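Local coordinates for protein diguanylate cyclase (Vibrio cholerae serotype O1, PDB 6EIB) that catalyses the condensation of two GTP molecules into cyclic di-GMP through its GGDEF-type catalytic domain, which uses magnesium, and takes part in biofilm formation, at residues A[56-67]-A[100-111]. Residues are numbered along the deposited sequence; the frame is centred on the assembly and turned at random.
Sequences VLCFLAKLFQSV and QIRQRFAEHPFF. With ACT (acetate ion), chain P; SO4 (sulfate ion), chain F.
Phe59 and His108 stack face to face, ring centroids 3.8 Å apart and planes 20° off parallel. From the Phe59 backbone, CG lies anti to N (chi1 175°), which carries the ring across to the other segment. Its CB passes Phe110 CE1 at 4.1 Å and CG lies by Phe110 CE1 and CZ; CD2 meets both Phe110 CZ and Phe105 CD1. CD1 approaches His108 NE2, CE1 approaches ND1, CE2 rests against CB and CG, and at the tip CZ sits 3.3 Å from His108 CG. Phe110 turns its edge toward the Phe59 face, planes nearly perpendicular, completing an aromatic cluster. Helices 50-67 and 91-107 of the GGDEF domain pack side by side on one face of its central sheet, segments 56-67 and 100-107 running roughly antiparallel at 133°, with His108 and Phe110 just past the second helix. Farther along, knobs-into-holes packing takes over: Phe105 fits among Val56, Phe59, Leu60 and Leu63, while Ile101 fits among Leu60, Leu63, Phe64 and Val67. At the exposed rim, the Arg104 guanidinium has Leu63 CD1 over one face, 3.8 Å from Arg104 CZ, and Arg104 NH1 donates to Ser66 OG at 3.2 Å. His108 ND1 donates to sulfate O3 at 3.1 Å.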
# COMPACT_ATOMS: atom_id res chain seq x y z
N VAL A 56 11.38 -10.08 2.31
CA VAL A 56 10.11 -9.61 2.87
C VAL A 56 9.43 -8.67 1.90
O VAL A 56 8.23 -8.80 1.63
CB VAL A 56 10.31 -8.87 4.21
CG1 VAL A 56 8.94 -8.39 4.73
CG2 VAL A 56 11.01 -9.76 5.22
N LEU A 57 10.20 -7.71 1.39
CA LEU A 57 9.68 -6.75 0.41
C LEU A 57 9.16 -7.51 -0.82
O LEU A 57 8.07 -7.24 -1.33
CB LEU A 57 10.77 -5.78 -0.02
CG LEU A 57 11.38 -4.86 1.05
CD1 LEU A 57 12.59 -4.14 0.51
CD2 LEU A 57 10.36 -3.89 1.54
N CYS A 58 9.92 -8.50 -1.25
CA CYS A 58 9.53 -9.28 -2.42
C CYS A 58 8.25 -10.07 -2.21
O CYS A 58 7.38 -10.05 -3.09
CB CYS A 58 10.65 -10.23 -2.81
SG CYS A 58 11.97 -9.37 -3.67
N PHE A 59 8.14 -10.73 -1.07
CA PHE A 59 6.92 -11.44 -0.69
C PHE A 59 5.72 -10.49 -0.64
O PHE A 59 4.62 -10.86 -1.06
CB PHE A 59 7.08 -12.14 0.66
CG PHE A 59 5.82 -12.79 1.14
CD1 PHE A 59 5.48 -14.07 0.71
CD2 PHE A 59 4.94 -12.11 1.97
CE1 PHE A 59 4.29 -14.67 1.13
CE2 PHE A 59 3.75 -12.70 2.39
CZ PHE A 59 3.43 -13.97 1.96
N LEU A 60 5.92 -9.29 -0.12
CA LEU A 60 4.81 -8.32 -0.01
C LEU A 60 4.33 -7.92 -1.40
O LEU A 60 3.11 -7.82 -1.65
CB LEU A 60 5.23 -7.08 0.77
CG LEU A 60 4.12 -6.03 0.93
CD1 LEU A 60 2.89 -6.62 1.59
CD2 LEU A 60 4.61 -4.78 1.73
N ALA A 61 5.28 -7.69 -2.30
CA ALA A 61 4.94 -7.38 -3.68
C ALA A 61 4.19 -8.55 -4.32
O ALA A 61 3.17 -8.33 -5.00
CB ALA A 61 6.19 -7.06 -4.48
N LYS A 62 4.68 -9.77 -4.12
CA LYS A 62 3.99 -10.96 -4.64
C LYS A 62 2.57 -11.02 -4.08
O LYS A 62 1.60 -11.29 -4.79
CB LYS A 62 4.74 -12.24 -4.31
CG LYS A 62 6.04 -12.45 -5.07
CD LYS A 62 6.65 -13.85 -4.83
CE LYS A 62 7.20 -14.08 -3.42
NZ LYS A 62 8.48 -13.33 -3.16
N LEU A 63 2.46 -10.69 -2.80
CA LEU A 63 1.19 -10.69 -2.10
C LEU A 63 0.17 -9.73 -2.71
O LEU A 63 -1.01 -10.08 -2.83
CB LEU A 63 1.40 -10.33 -0.62
CG LEU A 63 0.23 -10.55 0.34
CD1 LEU A 63 -0.33 -12.00 0.22
CD2 LEU A 63 0.66 -10.22 1.79
N PHE A 64 0.63 -8.54 -3.13
CA PHE A 64 -0.27 -7.57 -3.75
C PHE A 64 -0.96 -8.20 -4.96
O PHE A 64 -2.18 -8.09 -5.12
CB PHE A 64 0.47 -6.31 -4.20
CG PHE A 64 1.08 -5.51 -3.08
CD1 PHE A 64 0.59 -5.62 -1.78
CD2 PHE A 64 2.09 -4.61 -3.34
CE1 PHE A 64 1.13 -4.85 -0.75
CE2 PHE A 64 2.65 -3.83 -2.32
CZ PHE A 64 2.17 -3.95 -1.03
N GLN A 65 -0.16 -8.83 -5.82
CA GLN A 65 -0.66 -9.52 -7.01
C GLN A 65 -1.69 -10.60 -6.72
O GLN A 65 -2.71 -10.70 -7.40
CB GLN A 65 0.49 -10.15 -7.79
CG GLN A 65 1.41 -9.20 -8.53
CD GLN A 65 2.55 -9.95 -9.24
OE1 GLN A 65 3.71 -9.84 -8.84
NE2 GLN A 65 2.20 -10.75 -10.25
N SER A 66 -1.38 -11.45 -5.74
CA SER A 66 -2.22 -12.58 -5.36
C SER A 66 -3.57 -12.14 -4.84
O SER A 66 -4.61 -12.72 -5.19
CB SER A 66 -1.50 -13.42 -4.30
OG SER A 66 -2.39 -14.37 -3.73
N VAL A 67 -3.55 -11.13 -3.98
CA VAL A 67 -4.75 -10.61 -3.35
C VAL A 67 -5.56 -9.71 -4.28
O VAL A 67 -6.79 -9.76 -4.28
CB VAL A 67 -4.40 -9.85 -2.05
CG1 VAL A 67 -5.61 -9.11 -1.52
CG2 VAL A 67 -3.83 -10.81 -1.01
N GLN A 100 -7.09 -7.59 3.76
CA GLN A 100 -6.66 -8.93 3.35
C GLN A 100 -5.13 -8.98 3.21
O GLN A 100 -4.50 -9.96 3.60
CB GLN A 100 -7.33 -9.33 2.03
CG GLN A 100 -8.82 -9.60 2.13
CD GLN A 100 -9.41 -10.09 0.83
OE1 GLN A 100 -8.97 -9.69 -0.25
NE2 GLN A 100 -10.41 -10.96 0.91
N ILE A 101 -4.55 -7.94 2.61
CA ILE A 101 -3.10 -7.89 2.52
C ILE A 101 -2.47 -7.86 3.93
O ILE A 101 -1.49 -8.57 4.18
CB ILE A 101 -2.64 -6.64 1.72
CG1 ILE A 101 -3.07 -6.76 0.26
CG2 ILE A 101 -1.10 -6.40 1.81
CD1 ILE A 101 -3.14 -5.42 -0.42
N ARG A 102 -3.02 -7.03 4.83
CA ARG A 102 -2.51 -6.91 6.21
C ARG A 102 -2.53 -8.28 6.88
O ARG A 102 -1.55 -8.69 7.52
CB ARG A 102 -3.35 -5.91 7.02
CG ARG A 102 -2.87 -5.75 8.47
CD ARG A 102 -3.87 -5.02 9.37
NE ARG A 102 -5.20 -5.61 9.39
CZ ARG A 102 -5.50 -6.76 9.99
NH1 ARG A 102 -4.56 -7.48 10.59
NH2 ARG A 102 -6.74 -7.21 9.95
N GLN A 103 -3.66 -8.96 6.75
CA GLN A 103 -3.86 -10.26 7.40
C GLN A 103 -2.98 -11.35 6.85
O GLN A 103 -2.41 -12.12 7.62
CB GLN A 103 -5.30 -10.70 7.28
CG GLN A 103 -6.23 -10.05 8.27
CD GLN A 103 -7.68 -10.19 7.85
OE1 GLN A 103 -7.98 -10.39 6.67
NE2 GLN A 103 -8.59 -10.17 8.83
N ARG A 104 -2.89 -11.46 5.53
CA ARG A 104 -2.07 -12.52 4.96
C ARG A 104 -0.58 -12.27 5.18
O ARG A 104 0.20 -13.23 5.31
CB ARG A 104 -2.39 -12.71 3.47
CG ARG A 104 -3.71 -13.44 3.29
CD ARG A 104 -3.85 -14.02 1.90
NE ARG A 104 -2.71 -14.87 1.54
CZ ARG A 104 -2.42 -15.17 0.28
NH1 ARG A 104 -3.18 -14.70 -0.69
NH2 ARG A 104 -1.36 -15.91 -0.02
N PHE A 105 -0.18 -11.01 5.27
CA PHE A 105 1.19 -10.72 5.59
C PHE A 105 1.48 -11.16 7.03
O PHE A 105 2.52 -11.79 7.30
CB PHE A 105 1.45 -9.22 5.38
CG PHE A 105 2.89 -8.83 5.46
CD1 PHE A 105 3.77 -9.14 4.44
CD2 PHE A 105 3.36 -8.09 6.54
CE1 PHE A 105 5.11 -8.74 4.50
CE2 PHE A 105 4.70 -7.69 6.62
CZ PHE A 105 5.56 -8.01 5.60
N ALA A 106 0.57 -10.85 7.95
CA ALA A 106 0.73 -11.17 9.36
C ALA A 106 0.75 -12.69 9.57
O ALA A 106 1.33 -13.20 10.53
CB ALA A 106 -0.40 -10.56 10.19
N GLU A 107 0.06 -13.38 8.69
CA GLU A 107 -0.08 -14.84 8.79
C GLU A 107 1.09 -15.60 8.16
O GLU A 107 1.21 -16.81 8.35
CB GLU A 107 -1.39 -15.29 8.15
CG GLU A 107 -2.64 -15.00 8.96
CD GLU A 107 -3.90 -15.05 8.10
OE1 GLU A 107 -3.79 -15.16 6.85
OE2 GLU A 107 -5.01 -14.99 8.69
N HIS A 108 1.90 -14.94 7.33
CA HIS A 108 2.99 -15.65 6.66
C HIS A 108 4.21 -15.77 7.57
O HIS A 108 4.72 -14.78 8.08
CB HIS A 108 3.35 -14.99 5.35
CG HIS A 108 4.43 -15.69 4.60
ND1 HIS A 108 4.18 -16.80 3.81
CD2 HIS A 108 5.75 -15.43 4.47
CE1 HIS A 108 5.32 -17.21 3.26
NE2 HIS A 108 6.29 -16.40 3.66
N PRO A 109 4.67 -17.00 7.82
CA PRO A 109 5.88 -17.19 8.64
C PRO A 109 7.13 -16.91 7.81
O PRO A 109 7.16 -17.32 6.62
CB PRO A 109 5.82 -18.67 9.02
CG PRO A 109 5.09 -19.30 7.87
CD PRO A 109 4.09 -18.29 7.39
N PHE A 110 8.11 -16.22 8.38
CA PHE A 110 9.30 -15.83 7.63
C PHE A 110 10.54 -16.49 8.18
O PHE A 110 10.74 -16.47 9.38
CB PHE A 110 9.51 -14.30 7.69
CG PHE A 110 8.60 -13.51 6.79
CD1 PHE A 110 8.91 -13.34 5.45
CD2 PHE A 110 7.45 -12.92 7.29
CE1 PHE A 110 8.11 -12.63 4.62
CE2 PHE A 110 6.62 -12.20 6.44
CZ PHE A 110 6.95 -12.05 5.11
N PHE A 111 11.40 -17.02 7.30
CA PHE A 111 12.73 -17.46 7.71
C PHE A 111 12.69 -18.71 8.59
O PHE A 111 11.63 -19.11 9.07
CB PHE A 111 13.48 -16.35 8.46
CG PHE A 111 13.31 -14.97 7.85
CD1 PHE A 111 13.35 -14.77 6.48
CD2 PHE A 111 13.11 -13.86 8.68
CE1 PHE A 111 13.20 -13.48 5.93
CE2 PHE A 111 12.95 -12.59 8.14
CZ PHE A 111 12.99 -12.41 6.76
C ACT P . -6.95 -10.22 12.27
O ACT P . -6.92 -10.20 13.52
OXT ACT P . -7.54 -9.27 11.72
CH3 ACT P . -6.32 -11.33 11.47
S SO4 F . 1.20 -17.84 2.00
O1 SO4 F . 2.57 -18.24 1.69
O2 SO4 F . 0.33 -19.01 2.10
O3 SO4 F . 1.11 -17.19 3.31
O4 SO4 F . 0.76 -16.96 0.92